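Local coordinates for putative uncharacterized protein (Chaetomium thermophilum, PDB 4XRI) that probably acts as a nuclear import receptor of the importin-beta family, carrying protein cargo into the nucleus and probably binding a small GTPase, at residues A722-V736 with G773-L787. The protein carries 2 engineered substitutions. Residues are numbered along the deposited sequence; the frame is centred on the assembly and turned at random.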
ATOM      1  N   ALA A 722      -2.932 -28.961  17.337  1.00 35.54           N
ATOM      2  CA  ALA A 722      -2.972 -29.404  18.727  1.00 34.53           C
ATOM      3  C   ALA A 722      -4.408 -29.633  19.188  1.00 39.24           C
ATOM      4  O   ALA A 722      -4.711 -30.625  19.851  1.00 35.75           O
ATOM      5  CB  ALA A 722      -2.281 -28.388  19.631  1.00 28.76           C
ATOM      6  N   SER A 723      -5.288 -28.700  18.835  1.00 38.58           N
ATOM      7  CA  SER A 723      -6.704 -28.811  19.168  1.00 41.33           C
ATOM      8  C   SER A 723      -7.340 -30.024  18.503  1.00 37.57           C
ATOM      9  O   SER A 723      -8.185 -30.699  19.092  1.00 40.35           O
ATOM     10  CB  SER A 723      -7.459 -27.544  18.753  1.00 45.18           C
ATOM     11  OG  SER A 723      -7.196 -26.476  19.641  1.00 51.61           O
ATOM     12  N   ALA A 724      -6.924 -30.298  17.273  1.00 35.74           N
ATOM     13  CA  ALA A 724      -7.511 -31.374  16.490  1.00 38.05           C
ATOM     14  C   ALA A 724      -7.091 -32.758  16.976  1.00 45.53           C
ATOM     15  O   ALA A 724      -7.900 -33.687  16.983  1.00 44.56           O
ATOM     16  CB  ALA A 724      -7.150 -31.205  15.017  1.00 35.50           C
ATOM     17  N   ILE A 725      -5.832 -32.902  17.381  1.00 42.21           N
ATOM     18  CA  ILE A 725      -5.292 -34.225  17.678  1.00 39.45           C
ATOM     19  C   ILE A 725      -5.093 -34.496  19.169  1.00 40.94           C
ATOM     20  O   ILE A 725      -4.711 -35.602  19.550  1.00 39.90           O
ATOM     21  CB  ILE A 725      -3.950 -34.440  16.959  1.00 37.35           C
ATOM     22  CG1 ILE A 725      -2.832 -33.645  17.636  1.00 33.73           C
ATOM     23  CG2 ILE A 725      -4.068 -34.050  15.495  1.00 34.24           C
ATOM     24  CD1 ILE A 725      -1.476 -33.857  16.995  1.00 35.28           C
ATOM     25  N   GLY A 726      -5.348 -33.489  20.001  1.00 33.54           N
ATOM     26  CA  GLY A 726      -5.293 -33.632  21.447  1.00 31.61           C
ATOM     27  C   GLY A 726      -4.030 -34.273  21.999  1.00 44.92           C
ATOM     28  O   GLY A 726      -2.928 -33.749  21.834  1.00 37.29           O
ATOM     29  N   GLY A 727      -4.199 -35.421  22.652  1.00 38.00           N
ATOM     30  CA  GLY A 727      -3.102 -36.134  23.283  1.00 34.04           C
ATOM     31  C   GLY A 727      -2.013 -36.577  22.325  1.00 36.71           C
ATOM     32  O   GLY A 727      -0.878 -36.819  22.735  1.00 36.81           O
ATOM     33  N   HIS A 728      -2.358 -36.688  21.045  1.00 35.76           N
ATOM     34  CA  HIS A 728      -1.382 -37.031  20.014  1.00 41.35           C
ATOM     35  C   HIS A 728      -0.249 -36.017  19.950  1.00 39.97           C
ATOM     36  O   HIS A 728       0.878 -36.358  19.596  1.00 39.94           O
ATOM     37  CB  HIS A 728      -2.049 -37.124  18.642  1.00 40.04           C
ATOM     38  CG  HIS A 728      -2.799 -38.396  18.412  1.00 39.62           C
ATOM     39  ND1 HIS A 728      -4.152 -38.516  18.635  1.00 45.53           N
ATOM     40  CD2 HIS A 728      -2.383 -39.604  17.959  1.00 32.58           C
ATOM     41  CE1 HIS A 728      -4.539 -39.745  18.337  1.00 43.21           C
ATOM     42  NE2 HIS A 728      -3.485 -40.423  17.924  1.00 44.16           N
ATOM     43  N   PHE A 729      -0.552 -34.771  20.307  1.00 41.26           N
ATOM     44  CA  PHE A 729       0.400 -33.677  20.148  1.00 38.55           C
ATOM     45  C   PHE A 729       1.629 -33.815  21.047  1.00 37.52           C
ATOM     46  O   PHE A 729       2.631 -33.133  20.833  1.00 39.69           O
ATOM     47  CB  PHE A 729      -0.279 -32.329  20.410  1.00 37.48           C
ATOM     48  CG  PHE A 729       0.463 -31.162  19.822  1.00 34.77           C
ATOM     49  CD1 PHE A 729       0.274 -30.801  18.497  1.00 29.91           C
ATOM     50  CD2 PHE A 729       1.362 -30.438  20.585  1.00 37.22           C
ATOM     51  CE1 PHE A 729       0.965 -29.738  17.947  1.00 33.17           C
ATOM     52  CE2 PHE A 729       2.053 -29.373  20.043  1.00 34.51           C
ATOM     53  CZ  PHE A 729       1.854 -29.020  18.723  1.00 33.74           C
ATOM     54  N   GLU A 730       1.564 -34.700  22.040  1.00 37.29           N
ATOM     55  CA  GLU A 730       2.713 -34.931  22.915  1.00 33.75           C
ATOM     56  C   GLU A 730       3.926 -35.358  22.090  1.00 33.39           C
ATOM     57  O   GLU A 730       5.071 -35.073  22.445  1.00 44.97           O
ATOM     58  CB  GLU A 730       2.397 -35.986  23.980  1.00 43.05           C
ATOM     59  CG  GLU A 730       3.537 -36.212  24.959  1.00 39.59           C
ATOM     60  CD  GLU A 730       3.215 -37.243  26.026  1.00 47.26           C
ATOM     61  OE1 GLU A 730       2.157 -37.901  25.928  1.00 45.74           O
ATOM     62  OE2 GLU A 730       4.025 -37.391  26.965  1.00 49.33           O
ATOM     63  N   THR A 731       3.657 -36.024  20.972  1.00 30.64           N
ATOM     64  CA  THR A 731       4.693 -36.430  20.031  1.00 34.78           C
ATOM     65  C   THR A 731       5.489 -35.231  19.508  1.00 40.44           C
ATOM     66  O   THR A 731       6.681 -35.343  19.217  1.00 46.58           O
ATOM     67  CB  THR A 731       4.075 -37.208  18.844  1.00 33.91           C
ATOM     68  OG1 THR A 731       3.494 -38.427  19.325  1.00 42.77           O
ATOM     69  CG2 THR A 731       5.121 -37.540  17.786  1.00 34.90           C
ATOM     70  N   TYR A 732       4.836 -34.075  19.416  1.00 35.45           N
ATOM     71  CA  TYR A 732       5.469 -32.889  18.842  1.00 31.90           C
ATOM     72  C   TYR A 732       5.822 -31.824  19.871  1.00 39.39           C
ATOM     73  O   TYR A 732       6.405 -30.796  19.528  1.00 35.31           O
ATOM     74  CB  TYR A 732       4.559 -32.268  17.780  1.00 29.81           C
ATOM     75  CG  TYR A 732       4.069 -33.265  16.762  1.00 32.79           C
ATOM     76  CD1 TYR A 732       4.912 -33.737  15.765  1.00 33.56           C
ATOM     77  CD2 TYR A 732       2.766 -33.743  16.801  1.00 32.45           C
ATOM     78  CE1 TYR A 732       4.471 -34.654  14.836  1.00 38.28           C
ATOM     79  CE2 TYR A 732       2.316 -34.662  15.873  1.00 31.93           C
ATOM     80  CZ  TYR A 732       3.175 -35.114  14.897  1.00 38.29           C
ATOM     81  OH  TYR A 732       2.731 -36.028  13.977  1.00 46.22           O
ATOM     82  N   LEU A 733       5.481 -32.075  21.130  1.00 38.90           N
ATOM     83  CA  LEU A 733       5.592 -31.052  22.166  1.00 37.37           C
ATOM     84  C   LEU A 733       7.021 -30.562  22.380  1.00 41.54           C
ATOM     85  O   LEU A 733       7.255 -29.361  22.476  1.00 39.36           O
ATOM     86  CB  LEU A 733       5.032 -31.565  23.493  1.00 33.01           C
ATOM     87  CG  LEU A 733       5.076 -30.535  24.624  1.00 42.06           C
ATOM     88  CD1 LEU A 733       4.346 -29.261  24.213  1.00 44.56           C
ATOM     89  CD2 LEU A 733       4.489 -31.105  25.905  1.00 44.42           C
ATOM     90  N   THR A 734       7.971 -31.491  22.456  1.00 39.28           N
ATOM     91  CA  THR A 734       9.366 -31.125  22.679  1.00 39.77           C
ATOM     92  C   THR A 734       9.874 -30.169  21.602  1.00 31.05           C
ATOM     93  O   THR A 734      10.438 -29.117  21.907  1.00 39.18           O
ATOM     94  CB  THR A 734      10.280 -32.363  22.714  1.00 41.23           C
ATOM     95  OG1 THR A 734       9.910 -33.195  23.820  1.00 43.04           O
ATOM     96  CG2 THR A 734      11.733 -31.941  22.870  1.00 38.08           C
ATOM     97  N   ILE A 735       9.665 -30.544  20.345  1.00 33.57           N
ATOM     98  CA  ILE A 735      10.101 -29.739  19.211  1.00 39.67           C
ATOM     99  C   ILE A 735       9.378 -28.396  19.135  1.00 37.90           C
ATOM    100  O   ILE A 735      10.008 -27.349  19.008  1.00 41.42           O
ATOM    101  CB  ILE A 735       9.885 -30.488  17.884  1.00 43.07           C
ATOM    102  CG1 ILE A 735      10.856 -31.662  17.768  1.00 55.22           C
ATOM    103  CG2 ILE A 735      10.057 -29.539  16.706  1.00 42.61           C
ATOM    104  CD1 ILE A 735      10.576 -32.549  16.576  1.00 59.51           C
ATOM    105  N   VAL A 736       8.052 -28.431  19.214  1.00 44.11           N
ATOM    106  CA  VAL A 736       7.241 -27.227  19.047  1.00 36.09           C
ATOM    107  C   VAL A 736       7.476 -26.213  20.167  1.00 35.47           C
ATOM    108  O   VAL A 736       7.565 -25.008  19.914  1.00 37.20           O
ATOM    109  CB  VAL A 736       5.739 -27.577  18.978  1.00 33.34           C
ATOM    110  CG1 VAL A 736       4.885 -26.322  19.024  1.00 29.19           C
ATOM    111  CG2 VAL A 736       5.441 -28.377  17.716  1.00 29.66           C
ATOM    112  N   GLY A 773      -3.752 -23.655  21.907  1.00 34.40           N
ATOM    113  CA  GLY A 773      -4.177 -24.951  21.410  1.00 34.14           C
ATOM    114  C   GLY A 773      -3.482 -26.088  22.133  1.00 37.08           C
ATOM    115  O   GLY A 773      -4.085 -27.125  22.407  1.00 34.99           O
ATOM    116  N   ILE A 774      -2.206 -25.887  22.448  1.00 38.82           N
ATOM    117  CA  ILE A 774      -1.410 -26.896  23.135  1.00 37.68           C
ATOM    118  C   ILE A 774      -1.902 -27.131  24.564  1.00 41.97           C
ATOM    119  O   ILE A 774      -2.065 -28.278  24.992  1.00 40.09           O
ATOM    120  CB  ILE A 774       0.079 -26.500  23.162  1.00 30.45           C
ATOM    121  CG1 ILE A 774       0.680 -26.604  21.758  1.00 30.42           C
ATOM    122  CG2 ILE A 774       0.844 -27.383  24.127  1.00 31.65           C
ATOM    123  CD1 ILE A 774       2.079 -26.025  21.643  1.00 32.27           C
ATOM    124  N   ILE A 775      -2.145 -26.044  25.295  1.00 38.13           N
ATOM    125  CA  ILE A 775      -2.653 -26.136  26.664  1.00 41.47           C
ATOM    126  C   ILE A 775      -3.968 -26.908  26.699  1.00 39.78           C
ATOM    127  O   ILE A 775      -4.166 -27.782  27.540  1.00 40.42           O
ATOM    128  CB  ILE A 775      -2.860 -24.740  27.291  1.00 44.22           C
ATOM    129  CG1 ILE A 775      -1.520 -24.022  27.447  1.00 42.08           C
ATOM    130  CG2 ILE A 775      -3.541 -24.856  28.645  1.00 44.52           C
ATOM    131  CD1 ILE A 775      -1.659 -22.528  27.638  1.00 39.19           C
ATOM    132  N   GLY A 776      -4.853 -26.590  25.763  1.00 36.62           N
ATOM    133  CA  GLY A 776      -6.123 -27.279  25.637  1.00 38.77           C
ATOM    134  C   GLY A 776      -5.960 -28.752  25.312  1.00 42.86           C
ATOM    135  O   GLY A 776      -6.685 -29.597  25.837  1.00 41.24           O
ATOM    136  N   ALA A 777      -5.004 -29.061  24.441  1.00 45.84           N
ATOM    137  CA  ALA A 777      -4.746 -30.441  24.035  1.00 29.01           C
ATOM    138  C   ALA A 777      -4.233 -31.275  25.205  1.00 34.85           C
ATOM    139  O   ALA A 777      -4.651 -32.418  25.399  1.00 39.74           O
ATOM    140  CB  ALA A 777      -3.751 -30.482  22.885  1.00 33.83           C
ATOM    141  N   MET A 778      -3.336 -30.693  25.994  1.00 35.79           N
ATOM    142  CA  MET A 778      -2.732 -31.405  27.115  1.00 44.21           C
ATOM    143  C   MET A 778      -3.693 -31.503  28.296  1.00 49.18           C
ATOM    144  O   MET A 778      -3.647 -32.463  29.066  1.00 43.99           O
ATOM    145  CB  MET A 778      -1.426 -30.724  27.541  1.00 41.68           C
ATOM    146  CG  MET A 778      -0.347 -30.691  26.457  1.00 43.21           C
ATOM    147  SD  MET A 778       0.232 -32.322  25.938  1.00 44.42           S
ATOM    148  CE  MET A 778      -0.757 -32.610  24.471  1.00 28.09           C
ATOM    149  N   LYS A 779      -4.569 -30.513  28.431  1.00 42.72           N
ATOM    150  CA  LYS A 779      -5.563 -30.529  29.496  1.00 41.56           C
ATOM    151  C   LYS A 779      -6.588 -31.637  29.270  1.00 41.37           C
ATOM    152  O   LYS A 779      -6.838 -32.454  30.156  1.00 48.56           O
ATOM    153  CB  LYS A 779      -6.271 -29.177  29.597  1.00 49.74           C
ATOM    154  CG  LYS A 779      -7.259 -29.090  30.749  1.00 59.84           C
ATOM    155  CD  LYS A 779      -8.184 -27.901  30.577  1.00 73.82           C
ATOM    156  CE  LYS A 779      -9.010 -28.043  29.309  1.00 80.87           C
ATOM    157  NZ  LYS A 779      -9.772 -26.805  28.996  1.00 85.65           N
ATOM    158  N   THR A 780      -7.169 -31.663  28.073  1.00 38.53           N
ATOM    159  CA  THR A 780      -8.234 -32.609  27.748  1.00 43.68           C
ATOM    160  C   THR A 780      -7.740 -34.050  27.653  1.00 54.26           C
ATOM    161  O   THR A 780      -8.538 -34.989  27.671  1.00 56.58           O
ATOM    162  CB  THR A 780      -8.925 -32.240  26.421  1.00 50.10           C
ATOM    163  OG1 THR A 780      -7.963 -32.243  25.359  1.00 64.37           O
ATOM    164  CG2 THR A 780      -9.564 -30.862  26.519  1.00 51.08           C
ATOM    165  N   SER A 781      -6.426 -34.225  27.552  1.00 47.21           N
ATOM    166  CA  SER A 781      -5.843 -35.561  27.509  1.00 48.06           C
ATOM    167  C   SER A 781      -5.189 -35.903  28.842  1.00 50.24           C
ATOM    168  O   SER A 781      -4.489 -36.909  28.959  1.00 46.95           O
ATOM    169  CB  SER A 781      -4.822 -35.670  26.372  1.00 46.34           C
ATOM    170  OG  SER A 781      -3.736 -34.782  26.570  1.00 41.45           O
ATOM    171  N   ASN A 782      -5.429 -35.053  29.837  1.00 45.17           N
ATOM    172  CA  ASN A 782      -4.873 -35.228  31.174  1.00 50.67           C
ATOM    173  C   ASN A 782      -3.356 -35.376  31.152  1.00 49.94           C
ATOM    174  O   ASN A 782      -2.795 -36.259  31.801  1.00 47.82           O
ATOM    175  CB  ASN A 782      -5.508 -36.439  31.859  1.00 55.11           C
ATOM    176  CG  ASN A 782      -7.000 -36.281  32.046  1.00 58.83           C
ATOM    177  OD1 ASN A 782      -7.790 -37.124  31.618  1.00 63.57           O
ATOM    178  ND2 ASN A 782      -7.399 -35.186  32.681  1.00 59.33           N
ATOM    179  N   LYS A 783      -2.699 -34.505  30.394  1.00 50.04           N
ATOM    180  CA  LYS A 783      -1.246 -34.511  30.297  1.00 48.82           C
ATOM    181  C   LYS A 783      -0.670 -33.167  30.715  1.00 48.31           C
ATOM    182  O   LYS A 783       0.259 -32.673  30.093  1.00 48.32           O
ATOM    183  CB  LYS A 783      -0.794 -34.834  28.870  1.00 47.70           C
ATOM    184  CG  LYS A 783      -1.249 -36.182  28.333  1.00 48.26           C
ATOM    185  CD  LYS A 783      -0.663 -36.431  26.949  1.00 45.83           C
ATOM    186  CE  LYS A 783      -1.115 -37.767  26.385  1.00 50.93           C
ATOM    187  NZ  LYS A 783      -0.433 -38.116  25.105  1.00 52.33           N
ATOM    188  N   THR A 784      -1.221 -32.557  31.756  1.00 49.17           N
ATOM    189  CA  THR A 784      -0.727 -31.244  32.173  1.00 51.25           C
ATOM    190  C   THR A 784       0.640 -31.364  32.842  1.00 52.57           C
ATOM    191  O   THR A 784       1.397 -30.396  32.910  1.00 52.00           O
ATOM    192  CB  THR A 784      -1.702 -30.534  33.129  1.00 54.42           C
ATOM    193  OG1 THR A 784      -1.966 -31.374  34.258  1.00 60.09           O
ATOM    194  CG2 THR A 784      -3.001 -30.220  32.416  1.00 50.15           C
ATOM    195  N   ASN A 785       0.956 -32.564  33.314  1.00 45.81           N
ATOM    196  CA  ASN A 785       2.263 -32.833  33.891  1.00 54.22           C
ATOM    197  C   ASN A 785       3.385 -32.624  32.880  1.00 52.85           C
ATOM    198  O   ASN A 785       4.422 -32.047  33.198  1.00 53.02           O
ATOM    199  CB  ASN A 785       2.312 -34.257  34.450  1.00 58.97           C
ATOM    200  CG  ASN A 785       1.824 -35.292  33.456  1.00 76.43           C
ATOM    201  OD1 ASN A 785       1.986 -35.135  32.247  1.00 81.90           O
ATOM    202  ND2 ASN A 785       1.215 -36.357  33.964  1.00 84.31           N
ATOM    203  N   VAL A 786       3.171 -33.087  31.654  1.00 53.04           N
ATOM    204  CA  VAL A 786       4.204 -32.981  30.632  1.00 54.48           C
ATOM    205  C   VAL A 786       4.284 -31.556  30.072  1.00 57.12           C
ATOM    206  O   VAL A 786       5.290 -31.153  29.486  1.00 58.71           O
ATOM    207  CB  VAL A 786       3.969 -33.994  29.487  1.00 57.33           C
ATOM    208  CG1 VAL A 786       2.721 -33.667  28.707  1.00 51.75           C
ATOM    209  CG2 VAL A 786       5.125 -33.994  28.568  1.00 64.70           C
ATOM    210  N   LEU A 787       3.228 -30.781  30.283  1.00 52.44           N
ATOM    211  CA  LEU A 787       3.207 -29.393  29.831  1.00 51.50           C
ATOM    212  C   LEU A 787       3.876 -28.468  30.846  1.00 48.82           C
ATOM    213  O   LEU A 787       4.477 -27.457  30.476  1.00 42.06           O
ATOM    214  CB  LEU A 787       1.771 -28.937  29.573  1.00 49.78           C
ATOM    215  CG  LEU A 787       1.568 -27.449  29.282  1.00 55.02           C
ATOM    216  CD1 LEU A 787       2.225 -27.051  27.966  1.00 57.76           C
ATOM    217  CD2 LEU A 787       0.090 -27.098  29.284  1.00 58.29           C
TER
HETATM  218  O   HOH W   1      -6.844 -27.196  22.307  1.00 39.70           O
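Two neighbouring inter-helix turns of the importin-beta HEAT-repeat superhelix meet here: Gly726 and Gly727, between helices 711-725 and 730-743, lie against Ala777 in the last turn of helix 754-780 and Ser781 just after it. The alpha-carbons of Gly726 and Ala777 are 4.1 Å apart. Ala777 CB sits 3.2 Å from Ala722 O and also touches Gly726 O. Gly727 CA rests on Ser781 CB. Ser781 OG turns back to bond Ala777 O of the preceding helix. A Schellman motif with Asn782 at positive phi ends that helix, and Lys783 follows directly.

Lys783 reaches across fully extended beyond CG. Its NZ donates to Gly727 O at 2.7 Å, tilted 33° from the carbonyl plane. The same NZ forms a salt bridge with Glu730 OE1, also 2.7 Å, met nearly along the C-O axis. The Lys783 and Glu730 side chains cross at about a right angle. Replacing Lys783 with a methionine would probably leave the Glu730 carboxylate without its counter-charge and Gly727 O without this donor.

Beside this bridge the packing is largely apolar. Ile774 CG1 lies 3.5 Å from Phe729 CE2, its chain crossing the ring side chain at about a right angle. The Ile774 and Val736 side chains slide past each other in opposite directions, with CD1 touching CG1. Met778, bent at chi2 and chi3 (-63° and 97°), brings CE to Gly726 O and Phe729 CB. Leu733 CD2 meets Val786 CG2 tip to tip at 4.0 Å. At the other end, one water joins Ser723 OG to Gly773 O.

Close glycine and alanine packing thus brings the turns together, while the Lys783 ammonium, from the loop after helix 754-780, ties together the Gly727 carbonyl and the Glu730 carboxylate.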